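Local structure of probable transcriptional regulator (2ESN) at residues Y110-A114 and P277-R281. The protein is probably a LysR-type transcriptional regulator that binds DNA through a helix-turn-helix domain and senses an effector through a periplasmic-binding-protein-like domain. Residues are numbered along the deposited sequence.
Sequences YTAFA and PYVLR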
# COMPACT_ATOMS: atom_id res chain seq x y z
N TYR C 110 -9.38 -21.80 -13.37
CA TYR C 110 -10.35 -22.20 -14.39
C TYR C 110 -10.20 -21.45 -15.70
O TYR C 110 -10.23 -22.05 -16.74
CB TYR C 110 -11.81 -22.18 -13.89
CG TYR C 110 -12.73 -22.54 -15.01
CD1 TYR C 110 -12.58 -23.74 -15.66
CD2 TYR C 110 -13.73 -21.69 -15.43
CE1 TYR C 110 -13.39 -24.12 -16.72
CE2 TYR C 110 -14.56 -22.06 -16.50
CZ TYR C 110 -14.35 -23.27 -17.15
OH TYR C 110 -15.09 -23.67 -18.26
N THR C 111 -10.04 -20.14 -15.65
CA THR C 111 -10.02 -19.35 -16.87
C THR C 111 -8.66 -19.52 -17.56
O THR C 111 -8.56 -19.48 -18.78
CB THR C 111 -10.40 -17.84 -16.60
OG1 THR C 111 -9.55 -17.29 -15.57
CG2 THR C 111 -11.89 -17.64 -16.21
N ALA C 112 -7.60 -19.71 -16.81
CA ALA C 112 -6.31 -20.07 -17.42
C ALA C 112 -6.43 -21.39 -18.20
O ALA C 112 -6.00 -21.52 -19.36
CB ALA C 112 -5.20 -20.14 -16.34
N PHE C 113 -7.06 -22.37 -17.55
CA PHE C 113 -7.33 -23.64 -18.20
C PHE C 113 -8.17 -23.51 -19.45
O PHE C 113 -7.89 -24.23 -20.45
CB PHE C 113 -8.00 -24.62 -17.19
CG PHE C 113 -8.79 -25.74 -17.86
CD1 PHE C 113 -8.18 -26.91 -18.27
CD2 PHE C 113 -10.15 -25.60 -18.09
CE1 PHE C 113 -8.95 -27.93 -18.86
CE2 PHE C 113 -10.89 -26.58 -18.69
CZ PHE C 113 -10.29 -27.77 -19.07
N ALA C 114 -9.21 -22.68 -19.42
CA ALA C 114 -10.16 -22.61 -20.55
C ALA C 114 -9.57 -21.84 -21.78
O ALA C 114 -9.73 -22.26 -22.94
CB ALA C 114 -11.55 -22.06 -20.11
N PRO C 277 -26.56 -20.66 -17.50
CA PRO C 277 -25.35 -20.89 -18.24
C PRO C 277 -24.47 -19.76 -17.83
O PRO C 277 -24.97 -18.71 -17.42
CB PRO C 277 -25.77 -20.71 -19.71
CG PRO C 277 -27.27 -21.09 -19.71
CD PRO C 277 -27.73 -20.48 -18.39
N TYR C 278 -23.17 -19.97 -17.86
CA TYR C 278 -22.25 -18.87 -17.65
C TYR C 278 -21.62 -18.51 -18.98
O TYR C 278 -21.58 -19.31 -19.95
CB TYR C 278 -21.20 -19.22 -16.58
CG TYR C 278 -20.23 -20.31 -16.98
CD1 TYR C 278 -20.51 -21.66 -16.72
CD2 TYR C 278 -19.02 -19.99 -17.62
CE1 TYR C 278 -19.59 -22.68 -17.08
CE2 TYR C 278 -18.10 -20.99 -17.98
CZ TYR C 278 -18.39 -22.34 -17.73
OH TYR C 278 -17.47 -23.31 -18.12
N VAL C 279 -21.15 -17.28 -19.04
CA VAL C 279 -20.46 -16.81 -20.22
C VAL C 279 -19.18 -16.21 -19.70
O VAL C 279 -19.25 -15.28 -18.87
CB VAL C 279 -21.31 -15.76 -21.01
CG1 VAL C 279 -20.55 -15.25 -22.22
CG2 VAL C 279 -22.60 -16.41 -21.47
N LEU C 280 -18.04 -16.78 -20.12
CA LEU C 280 -16.72 -16.28 -19.67
C LEU C 280 -16.38 -15.05 -20.50
O LEU C 280 -16.71 -14.99 -21.67
CB LEU C 280 -15.60 -17.32 -19.83
CG LEU C 280 -15.65 -18.60 -18.97
CD1 LEU C 280 -14.35 -19.36 -19.16
CD2 LEU C 280 -15.83 -18.27 -17.48
N ARG C 281 -15.73 -14.07 -19.90
CA ARG C 281 -15.48 -12.85 -20.63
C ARG C 281 -14.14 -12.26 -20.40
O ARG C 281 -13.39 -12.62 -19.49
CB ARG C 281 -16.61 -11.81 -20.45
CG ARG C 281 -17.19 -11.76 -19.11
CD ARG C 281 -18.68 -11.52 -19.19
NE ARG C 281 -18.97 -10.29 -19.89
CZ ARG C 281 -20.19 -9.89 -20.24
NH1 ARG C 281 -21.25 -10.65 -19.94
NH2 ARG C 281 -20.34 -8.72 -20.86
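Leu280 fits its isobutyl end against one side of the helical turn 110-114: its CD1 lies 3.8 Å from Tyr110 CE2 and 4.0 Å from Ala114 CB, while its CD2 is 4.2 Å from Thr111 CG2. These contacts on residues i, i+1 and i+4, with the Thr111 and Leu280 CA atoms 7.9 Å apart, place the leucine on a single helix face. Beside it the two tyrosines meet at their ring edges, where Tyr110 OH donates a very short hydrogen bond of 2.4 Å to Tyr278 OH; Asp176 hydrogen-bonds the latter hydroxyl too. Tyr278 and Leu280 point toward the helix and Arg281 away, as strand alternation requires; Arg281 forms salt bridges with Asp158 and Asp172. The short axes cross at -80°, 10.6 Å apart, so helix and strand run nearly perpendicular. Within the LysR substrate-binding domain, helix 109-126 thus packs on the mixed sheet where strand 278-285 pairs antiparallel with both 153-157 and 168-183, while Tyr110 also touches helix 254-264.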